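Local coordinates for transcriptional regulator, MerR family (Listeria monocytogenes str. 4b F2365, PDB 3GP4), which probably binds promoter DNA as a dimer through winged helix-turn-helix domains and regulates transcription, at the interface of chains A and B. Residues are numbered along the deposited sequence; one frame, centred on the assembly and turned at random. Chains: chain A/B, Transcriptional regulator, MerR family.

Contact 1: the interface of chains A and B. Residues chain A 54-55, 58, 93, 97; chain B 100-101, 103-104, 107.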
# COMPACT_ATOMS: atom_id res chain seq x y z
N GLN A 54 -0.31 -0.93 13.33
CA GLN A 54 0.79 -0.58 12.40
C GLN A 54 1.00 -1.67 11.39
O GLN A 54 1.15 -1.41 10.16
CB GLN A 54 2.07 -0.26 13.17
CG GLN A 54 3.26 0.17 12.27
CD GLN A 54 4.61 0.33 13.00
OE1 GLN A 54 4.85 -0.25 14.08
NE2 GLN A 54 5.52 1.11 12.39
N MET A 55 1.00 -2.92 11.88
CA MET A 55 1.15 -4.07 11.00
C MET A 55 -0.00 -4.26 10.03
O MET A 55 0.24 -4.53 8.86
CB MET A 55 1.43 -5.37 11.78
CG MET A 55 2.84 -5.39 12.44
SD MET A 55 4.28 -4.99 11.38
CE MET A 55 5.03 -3.74 12.37
N ALA A 58 0.22 -1.79 7.30
CA ALA A 58 1.25 -2.24 6.34
C ALA A 58 0.90 -3.50 5.52
O ALA A 58 1.74 -3.96 4.73
CB ALA A 58 2.60 -2.43 7.03
N LEU A 93 6.51 -8.09 3.00
CA LEU A 93 6.37 -6.64 3.13
C LEU A 93 7.45 -5.94 2.29
O LEU A 93 7.15 -4.94 1.61
CB LEU A 93 6.44 -6.16 4.61
CG LEU A 93 6.44 -4.63 4.87
CD1 LEU A 93 5.24 -3.86 4.21
CD2 LEU A 93 6.49 -4.31 6.37
N ILE A 97 6.81 -3.18 -0.72
CA ILE A 97 7.50 -1.88 -0.79
C ILE A 97 8.27 -1.74 -2.11
O ILE A 97 8.18 -0.68 -2.79
CB ILE A 97 8.42 -1.65 0.43
CG1 ILE A 97 7.57 -1.40 1.69
CG2 ILE A 97 9.40 -0.47 0.21
CD1 ILE A 97 8.36 -1.55 3.01
N MET B 100 4.88 2.28 5.19
CA MET B 100 5.25 0.87 5.04
C MET B 100 6.70 0.63 5.49
O MET B 100 7.00 -0.42 6.11
CB MET B 100 5.02 0.37 3.58
CG MET B 100 3.54 -0.13 3.21
SD MET B 100 3.27 -0.03 1.36
CE MET B 100 1.62 0.64 1.56
N GLN B 101 7.60 1.56 5.17
CA GLN B 101 9.01 1.40 5.55
C GLN B 101 9.20 1.50 7.08
O GLN B 101 10.02 0.78 7.66
CB GLN B 101 9.91 2.40 4.81
CG GLN B 101 11.40 2.23 5.12
CD GLN B 101 11.98 0.96 4.52
OE1 GLN B 101 11.85 0.71 3.33
NE2 GLN B 101 12.61 0.13 5.36
N ALA B 103 7.03 0.48 9.24
CA ALA B 103 6.61 -0.87 9.70
C ALA B 103 7.69 -1.96 9.45
O ALA B 103 7.90 -2.89 10.30
CB ALA B 103 5.23 -1.31 9.09
N LEU B 104 8.35 -1.89 8.29
CA LEU B 104 9.42 -2.84 7.97
C LEU B 104 10.56 -2.65 8.96
O LEU B 104 11.14 -3.64 9.44
CB LEU B 104 9.96 -2.67 6.53
CG LEU B 104 10.99 -3.69 6.08
CD1 LEU B 104 10.34 -5.11 5.97
CD2 LEU B 104 11.71 -3.35 4.72
N LEU B 107 9.43 -4.26 12.22
CA LEU B 107 9.59 -5.69 12.05
C LEU B 107 11.06 -6.14 12.15
O LEU B 107 11.34 -7.14 12.83
CB LEU B 107 8.95 -6.14 10.73
CG LEU B 107 8.45 -7.52 10.40
CD1 LEU B 107 7.71 -8.15 11.61
CD2 LEU B 107 7.51 -7.41 9.13
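Helix 79-130 of chain A and helix 79-121 of chain B run antiparallel where A:Leu93 and A:Ile97, one turn apart, meet B:Met100, B:Gln101 and B:Leu104. The two long helices belong to the coiled coil through which MerR family proteins dimerise. A:Ile97 lays its CG1 branch against the other helix. CG1 lies anti to its own carbonyl carbon (chi1 -71°), which points CD1 at the backbone of the partner. A:Ile97 CD1 comes 3.6 Å from B:Met100 O, a carbonyl oxygen, and also touches B:Gln101 CA. A:Ile97 CG1 rests 3.6 Å from B:Met100 CB, and the two side chains run past each other in opposite directions. A:Leu93 does the same with B:Leu104. The methyl A:Leu93 CD2 lies 3.6 Å from B:Leu104 CA, while B:Leu104 turns CB and CD1 back towards it. On the other flank B:Ala103 offers its methyl, CA and carbonyl oxygen. B:Ala103 CB meets A:Ala58 CB at 3.5 Å, methyl to methyl. A:Gln54 is anti at chi1 (-178°) and extended beyond CG, which carries A:Gln54 NE2 to 3.5 Å from B:Ala103 CA. A:Met55 CE lies 3.6 Å from B:Ala103 O. No polar pair bonds across this patch. It joins the long helix and the end of helix 43-57 of one subunit to the partner helix by apolar packing, and so probably helps hold the dimer together.

Contact 2: the interface of chains A and B. Residues chain A 51, 55, 60, 86-87, 89-90; chain B 107, 110-111, 114.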
# COMPACT_ATOMS: atom_id res chain seq x y z
N PHE A 51 1.12 -2.13 17.85
CA PHE A 51 1.75 -3.07 16.91
C PHE A 51 0.75 -3.61 15.87
O PHE A 51 1.08 -3.65 14.65
CB PHE A 51 2.44 -4.20 17.67
CG PHE A 51 3.16 -5.21 16.81
CD1 PHE A 51 4.38 -4.90 16.21
CD2 PHE A 51 2.62 -6.46 16.63
CE1 PHE A 51 5.04 -5.86 15.43
CE2 PHE A 51 3.29 -7.44 15.85
CZ PHE A 51 4.48 -7.14 15.27
N MET A 55 1.00 -2.92 11.88
CA MET A 55 1.15 -4.07 11.00
C MET A 55 -0.00 -4.26 10.03
O MET A 55 0.24 -4.53 8.86
CB MET A 55 1.43 -5.37 11.78
CG MET A 55 2.84 -5.39 12.44
SD MET A 55 4.28 -4.99 11.38
CE MET A 55 5.03 -3.74 12.37
N LEU A 60 0.10 -6.70 6.69
CA LEU A 60 0.35 -8.05 7.23
C LEU A 60 -1.00 -8.71 7.38
O LEU A 60 -1.96 -8.08 7.86
CB LEU A 60 1.07 -8.02 8.58
CG LEU A 60 2.61 -7.93 8.47
CD1 LEU A 60 3.05 -6.55 7.98
CD2 LEU A 60 3.29 -8.26 9.82
N LEU A 86 7.67 -13.86 11.69
CA LEU A 86 8.09 -12.48 11.41
C LEU A 86 9.00 -12.35 10.16
O LEU A 86 8.81 -11.43 9.34
CB LEU A 86 8.72 -11.82 12.67
CG LEU A 86 7.82 -11.75 13.91
CD1 LEU A 86 8.47 -10.99 15.06
CD2 LEU A 86 6.40 -11.16 13.58
N LYS A 87 9.96 -13.28 10.00
CA LYS A 87 10.88 -13.24 8.85
C LYS A 87 10.13 -13.41 7.51
O LYS A 87 10.47 -12.71 6.51
CB LYS A 87 12.01 -14.29 8.99
CG LYS A 87 13.10 -13.87 9.99
CD LYS A 87 14.03 -15.04 10.39
CE LYS A 87 14.77 -14.76 11.71
NZ LYS A 87 15.96 -15.66 11.89
N GLN A 89 6.89 -12.71 6.98
CA GLN A 89 6.11 -11.46 6.81
C GLN A 89 7.00 -10.31 6.33
O GLN A 89 6.57 -9.47 5.50
CB GLN A 89 5.39 -11.06 8.10
CG GLN A 89 4.28 -12.02 8.47
CD GLN A 89 3.23 -12.12 7.36
OE1 GLN A 89 2.74 -11.09 6.88
NE2 GLN A 89 2.91 -13.33 6.93
N ARG A 90 8.23 -10.28 6.85
CA ARG A 90 9.24 -9.29 6.46
C ARG A 90 9.55 -9.33 4.97
O ARG A 90 9.52 -8.27 4.28
CB ARG A 90 10.52 -9.47 7.31
CG ARG A 90 11.46 -8.25 7.39
CD ARG A 90 12.33 -8.01 6.11
NE ARG A 90 13.22 -6.87 6.36
CZ ARG A 90 13.94 -6.19 5.46
NH1 ARG A 90 14.65 -5.13 5.86
NH2 ARG A 90 13.94 -6.54 4.19
N LEU B 107 9.43 -4.26 12.22
CA LEU B 107 9.59 -5.69 12.05
C LEU B 107 11.06 -6.14 12.15
O LEU B 107 11.34 -7.14 12.83
CB LEU B 107 8.95 -6.14 10.73
CG LEU B 107 8.45 -7.52 10.40
CD1 LEU B 107 7.71 -8.15 11.61
CD2 LEU B 107 7.51 -7.41 9.13
N LYS B 110 12.15 -6.03 15.82
CA LYS B 110 11.59 -7.19 16.54
C LYS B 110 12.36 -8.46 16.18
O LYS B 110 12.69 -9.27 17.07
CB LYS B 110 10.10 -7.42 16.26
CG LYS B 110 9.11 -6.26 16.60
CD LYS B 110 9.33 -5.54 17.95
CE LYS B 110 7.98 -5.06 18.57
NZ LYS B 110 7.94 -3.59 18.91
N ILE B 111 12.66 -8.65 14.89
CA ILE B 111 13.38 -9.83 14.42
C ILE B 111 14.81 -9.90 14.97
O ILE B 111 15.24 -10.95 15.43
CB ILE B 111 13.39 -9.95 12.85
CG1 ILE B 111 12.03 -10.39 12.34
CG2 ILE B 111 14.40 -10.98 12.38
CD1 ILE B 111 11.76 -10.04 10.80
N TYR B 114 14.54 -11.12 18.56
CA TYR B 114 14.46 -12.58 18.62
C TYR B 114 15.83 -13.20 18.35
O TYR B 114 16.30 -14.08 19.11
CB TYR B 114 13.41 -13.16 17.62
CG TYR B 114 11.99 -13.16 18.13
CD1 TYR B 114 11.23 -11.98 18.14
CD2 TYR B 114 11.39 -14.33 18.62
CE1 TYR B 114 9.94 -11.97 18.63
CE2 TYR B 114 10.08 -14.31 19.13
CZ TYR B 114 9.37 -13.12 19.10
OH TYR B 114 8.10 -13.06 19.59
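A:Leu86 and B:Ile111 form the tight part of this contact between the long helices. A:Leu86 CB lies 3.6 Å from B:Ile111 CG1. The B:Ile111 CG1 branch is anti to its carbonyl carbon (chi1 -75°), and this sends CD1 over the backbone of chain A. There B:Ile111 CD1 is 3.6 Å from A:Leu86 O, the carbonyl oxygen, and 3.7 Å from A:Arg90 CB. B:Leu107 fills the neighbouring place with both of its branches. The methyl B:Leu107 CD2 sits 3.7 Å from A:Arg90 CA, against the helix backbone. The other methyl, B:Leu107 CD1, meets A:Leu86 CD2 at 3.8 Å, and the two leucines cross at a slant. A:Leu86 CD1 points away from them, to B:Tyr114 CE1 at 4.0 Å and to B:Lys110 CB. At the margin of this core the extended A:Lys87 chain passes slantwise across B:Ile111, with A:Lys87 CE 3.9 Å from B:Ile111 CG2.

The opposite flank is looser. A:Phe51 and B:Lys110 come no nearer than 4.3 Å, between A:Phe51 CE1 and B:Lys110 CG. A:Met55 and A:Leu60 border B:Leu107 at similar range. No polar atoms bond across the patch. The tight core thus lies where helix 79-130 of chain A packs on helix 79-121 of chain B, and A:Phe51 and A:Met55 of helix 43-57, with A:Leu60 in the following loop, line its other side.

Contact 3: the interface of chains A and B. Residues chain A 68, 72, 75-76, 79, 82; chain B 114, 118, 122-124.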
# COMPACT_ATOMS: atom_id res chain seq x y z
N TYR A 68 0.71 -15.33 15.32
CA TYR A 68 1.83 -14.77 16.09
C TYR A 68 1.44 -14.59 17.55
O TYR A 68 2.16 -15.04 18.46
CB TYR A 68 2.29 -13.44 15.48
CG TYR A 68 3.42 -12.80 16.26
CD1 TYR A 68 4.72 -13.24 16.11
CD2 TYR A 68 3.16 -11.77 17.17
CE1 TYR A 68 5.76 -12.66 16.83
CE2 TYR A 68 4.19 -11.20 17.90
CZ TYR A 68 5.50 -11.65 17.71
OH TYR A 68 6.55 -11.09 18.42
N PHE A 72 2.84 -16.66 20.84
CA PHE A 72 3.18 -15.88 22.03
C PHE A 72 2.47 -16.38 23.29
O PHE A 72 3.10 -16.58 24.35
CB PHE A 72 2.92 -14.38 21.77
CG PHE A 72 3.02 -13.53 23.02
CD1 PHE A 72 4.26 -13.15 23.51
CD2 PHE A 72 1.87 -13.12 23.69
CE1 PHE A 72 4.36 -12.36 24.66
CE2 PHE A 72 1.95 -12.32 24.84
CZ PHE A 72 3.21 -11.94 25.31
N GLY A 75 3.77 -19.82 24.84
CA GLY A 75 4.95 -19.76 25.68
C GLY A 75 6.31 -19.82 25.02
O GLY A 75 6.47 -19.79 23.79
N GLU A 76 7.31 -19.96 25.88
CA GLU A 76 8.70 -19.80 25.53
C GLU A 76 9.14 -20.77 24.42
O GLU A 76 10.03 -20.46 23.64
CB GLU A 76 9.45 -20.11 26.82
CG GLU A 76 10.83 -19.65 26.92
CD GLU A 76 11.41 -20.13 28.23
OE1 GLU A 76 12.00 -21.24 28.25
OE2 GLU A 76 11.22 -19.42 29.24
N LEU A 79 9.42 -19.54 20.59
CA LEU A 79 10.24 -18.39 20.21
C LEU A 79 10.83 -18.48 18.79
O LEU A 79 10.73 -17.53 18.01
CB LEU A 79 11.35 -18.19 21.23
CG LEU A 79 10.96 -17.52 22.53
CD1 LEU A 79 12.04 -17.77 23.59
CD2 LEU A 79 10.70 -16.00 22.39
N ARG A 82 8.03 -18.12 16.19
CA ARG A 82 7.67 -16.71 16.08
C ARG A 82 8.66 -15.88 15.23
O ARG A 82 8.22 -15.01 14.48
CB ARG A 82 7.47 -16.10 17.46
CG ARG A 82 6.10 -16.31 18.01
CD ARG A 82 6.00 -15.66 19.40
NE ARG A 82 6.47 -16.58 20.46
CZ ARG A 82 6.88 -16.20 21.67
NH1 ARG A 82 6.91 -14.91 22.02
NH2 ARG A 82 7.25 -17.10 22.56
N TYR B 114 14.54 -11.12 18.56
CA TYR B 114 14.46 -12.58 18.62
C TYR B 114 15.83 -13.20 18.35
O TYR B 114 16.30 -14.08 19.11
CB TYR B 114 13.41 -13.16 17.62
CG TYR B 114 11.99 -13.16 18.13
CD1 TYR B 114 11.23 -11.98 18.14
CD2 TYR B 114 11.39 -14.33 18.62
CE1 TYR B 114 9.94 -11.97 18.63
CE2 TYR B 114 10.08 -14.31 19.13
CZ TYR B 114 9.37 -13.12 19.10
OH TYR B 114 8.10 -13.06 19.59
N LEU B 118 16.34 -12.94 22.39
CA LEU B 118 15.29 -13.81 22.94
C LEU B 118 15.56 -15.30 22.74
O LEU B 118 15.40 -16.11 23.67
CB LEU B 118 13.93 -13.43 22.36
CG LEU B 118 13.54 -11.97 22.63
CD1 LEU B 118 12.09 -11.74 22.29
CD2 LEU B 118 13.86 -11.57 24.09
N GLN B 122 16.38 -17.91 25.53
CA GLN B 122 15.12 -18.64 25.71
C GLN B 122 14.27 -17.91 26.74
O GLN B 122 13.87 -18.49 27.78
CB GLN B 122 15.37 -20.10 26.12
CG GLN B 122 16.04 -20.89 25.01
CD GLN B 122 15.07 -21.22 23.90
OE1 GLN B 122 14.17 -22.03 24.09
NE2 GLN B 122 15.22 -20.56 22.74
N GLU B 123 14.03 -16.61 26.47
CA GLU B 123 13.21 -15.76 27.32
C GLU B 123 12.30 -14.88 26.47
O GLU B 123 12.69 -14.51 25.36
CB GLU B 123 14.08 -14.86 28.21
CG GLU B 123 14.99 -15.62 29.20
CD GLU B 123 14.26 -16.26 30.40
OE1 GLU B 123 13.06 -15.99 30.61
OE2 GLU B 123 14.90 -17.04 31.16
N GLU B 124 11.12 -14.55 26.99
CA GLU B 124 10.21 -13.55 26.40
C GLU B 124 10.80 -12.15 26.59
O GLU B 124 11.67 -11.95 27.45
CB GLU B 124 8.81 -13.63 27.03
CG GLU B 124 8.02 -14.96 26.85
CD GLU B 124 7.85 -15.36 25.37
OE1 GLU B 124 7.72 -16.57 25.09
OE2 GLU B 124 7.86 -14.48 24.49
O HOH W 1 12.19 -22.02 22.42
O HOH W 2 12.30 -22.76 26.10
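A:Arg82 reaches from helix 79-130 to B:Tyr114 and B:Glu124. A:Arg82 CB packs 3.6 Å from B:Tyr114 CE2, beside the phenol ring. CG and CD pass the phenol oxygen, with A:Arg82 CD 3.3 Å from B:Tyr114 OH. The chain then bends at chi3 (-86°), which turns the guanidinium towards the carboxylate of B:Glu124. NE still has the phenol oxygen as its neighbour across the interface, and CZ lies opposite the carboxylate carbon. At the tip the two end nitrogens grip one carboxylate oxygen each. A:Arg82 NH1 donates to B:Glu124 OE2 at 2.7 Å, and makes a weak bond to B:Tyr114 OH at 3.3 Å. A:Arg82 NH2 donates to the syn lone pair of B:Glu124 OE1 at 2.6 Å, in a salt bridge. Both bonds to the carboxylate are nearly straight, and the two planes are only 17° apart. This fixes the rotation of both groups. A:Phe72 CA lies over one guanidinium face, and NH1 meets the A:Phe72 ring at its edge.

B:Tyr114 OH also meets A:Tyr68 OH tip to tip, in a hydrogen bond of 2.8 Å. B:Leu118 CD1 covers the centre of one face of the B:Tyr114 ring. A:Leu79 CD2 lies 3.7 Å from B:Tyr114 CE2. Farther out, two waters link A:Glu76 to B:Gln122 OE1; one binds A:Glu76 O, the other A:Glu76 OE1. The site joins helix 62-74, the 3-10 helix 76-78 and the start of helix 79-130 in chain A to the end of helix 79-121 and the segment after it in chain B.

Contact 4: the interface of chains A and B. Residues chain A 102-103, 106-107, 110; chain B 50-51, 54-55, 93.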
# COMPACT_ATOMS: atom_id res chain seq x y z
N GLU A 102 8.91 0.83 -7.45
CA GLU A 102 8.84 0.76 -8.92
C GLU A 102 7.82 1.74 -9.51
O GLU A 102 8.13 2.46 -10.47
CB GLU A 102 8.43 -0.64 -9.32
CG GLU A 102 8.66 -0.99 -10.74
CD GLU A 102 9.08 -2.43 -10.85
OE1 GLU A 102 9.94 -2.84 -10.03
OE2 GLU A 102 8.53 -3.15 -11.71
N ALA A 103 6.61 1.72 -8.96
CA ALA A 103 5.56 2.67 -9.36
C ALA A 103 5.97 4.13 -9.12
O ALA A 103 5.69 5.01 -9.97
CB ALA A 103 4.20 2.35 -8.65
N ARG A 106 8.30 5.25 -11.67
CA ARG A 106 7.58 5.48 -12.90
C ARG A 106 6.91 6.87 -12.97
O ARG A 106 7.07 7.56 -14.00
CB ARG A 106 6.61 4.34 -13.25
CG ARG A 106 5.65 4.71 -14.37
CD ARG A 106 5.23 3.47 -15.14
NE ARG A 106 4.98 3.78 -16.54
CZ ARG A 106 4.29 3.00 -17.35
NH1 ARG A 106 4.11 3.36 -18.61
NH2 ARG A 106 3.77 1.87 -16.90
N LEU A 107 6.20 7.28 -11.90
CA LEU A 107 5.69 8.65 -11.73
C LEU A 107 6.77 9.68 -11.83
O LEU A 107 6.57 10.68 -12.52
CB LEU A 107 4.93 8.87 -10.41
CG LEU A 107 3.62 8.10 -10.29
CD1 LEU A 107 3.05 8.28 -8.87
CD2 LEU A 107 2.63 8.62 -11.32
N LYS A 110 7.83 10.02 -15.52
CA LYS A 110 6.78 10.74 -16.25
C LYS A 110 6.74 12.23 -15.88
O LYS A 110 6.62 13.11 -16.77
CB LYS A 110 5.44 10.04 -16.05
CG LYS A 110 5.35 8.88 -16.99
CD LYS A 110 4.42 7.79 -16.48
CE LYS A 110 3.06 8.01 -17.02
NZ LYS A 110 2.43 9.15 -16.34
N LEU B 50 -1.28 -1.51 -18.86
CA LEU B 50 -0.14 -1.79 -17.95
C LEU B 50 0.06 -0.66 -16.93
O LEU B 50 0.32 -0.93 -15.74
CB LEU B 50 1.16 -2.01 -18.74
CG LEU B 50 1.28 -3.33 -19.53
CD1 LEU B 50 2.73 -3.54 -19.98
CD2 LEU B 50 0.79 -4.51 -18.71
N PHE B 51 -0.02 0.58 -17.39
CA PHE B 51 0.07 1.75 -16.50
C PHE B 51 -1.06 1.72 -15.46
O PHE B 51 -0.79 1.96 -14.28
CB PHE B 51 0.10 3.04 -17.30
CG PHE B 51 0.04 4.32 -16.49
CD1 PHE B 51 1.16 4.80 -15.79
CD2 PHE B 51 -1.13 5.07 -16.49
CE1 PHE B 51 1.08 5.99 -15.07
CE2 PHE B 51 -1.23 6.29 -15.77
CZ PHE B 51 -0.14 6.74 -15.07
N GLN B 54 -0.50 -1.17 -12.92
CA GLN B 54 0.60 -0.76 -12.02
C GLN B 54 0.23 0.31 -11.01
O GLN B 54 0.56 0.18 -9.80
CB GLN B 54 1.82 -0.32 -12.82
CG GLN B 54 3.02 0.08 -11.94
CD GLN B 54 4.22 0.44 -12.78
OE1 GLN B 54 4.07 0.76 -13.97
NE2 GLN B 54 5.41 0.40 -12.17
N MET B 55 -0.43 1.37 -11.48
CA MET B 55 -0.82 2.46 -10.56
C MET B 55 -1.92 2.05 -9.57
O MET B 55 -1.87 2.45 -8.39
CB MET B 55 -1.22 3.75 -11.32
CG MET B 55 -0.06 4.38 -12.13
SD MET B 55 1.41 4.84 -11.10
CE MET B 55 2.68 4.11 -12.03
N LEU B 93 1.89 8.74 -2.75
CA LEU B 93 2.49 7.42 -2.86
C LEU B 93 3.74 7.28 -1.97
O LEU B 93 3.90 6.26 -1.29
CB LEU B 93 2.85 7.07 -4.32
CG LEU B 93 3.57 5.70 -4.50
CD1 LEU B 93 2.82 4.54 -3.78
CD2 LEU B 93 3.74 5.33 -5.95
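The B:Phe51 ring meets the A:Arg106 guanidinium face with its rim: B:Phe51 CD1 lies over the centre of that face, 3.9 Å above the plane of A:Arg106. In this MerR family dimer the long dimerisation helix 79-130 of chain A packs here on helix 43-57 of chain B. The ring is steeply tilted, 77° from the guanidinium plane. B:Met55 CG lies over one face of the ring, towards its rim. At the guanidinium edge, in plane, is B:Gln54 OE1. A:Arg106 NH2 donates to this amide oxygen, B:Gln54 OE1, at 3.1 Å. The bond is straight (172° at H) and runs nearly along the C=O axis. B:Gln54 is anti at chi1 (-178°) and extended, which carries its amide over to the helix. The amide nitrogen B:Gln54 NE2 stands 3.6 Å from A:Ala103 CA.

A:Lys110 comes tip to tip with B:Phe51. Its chain bends at chi3 and chi4 and sets A:Lys110 CE 3.4 Å from B:Phe51 CE1. B:Met55 lies against A:Ala103, A:Arg106 and A:Leu107. B:Met55 CE touches A:Arg106 CG at 3.8 Å, and B:Met55 SD lies 4.0 Å from A:Leu107 CD2. A:Ala103 CB meets B:Leu93 CD2 at 4.0 Å.

Contacts 1, 2 and 3 follow one another along the long helix of chain B. The centres of contacts 1 and 2 are about 8 Å apart, and those of contacts 2 and 3 about 13 Å. Contacts 1 and 2 share A:Met55 and B:Leu107; contacts 2 and 3 share B:Tyr114. Contact 4 lies about 40 Å from contact 3 and about 20 Å from contact 1. It is in large part the twin of contact 1 with the chains exchanged: Gln54, Met55 and Leu93 face Ala103 and Leu107 in both. Each subunit's helix 43-57 thus packs on the other's long helix. This probably couples the two DNA-binding domains.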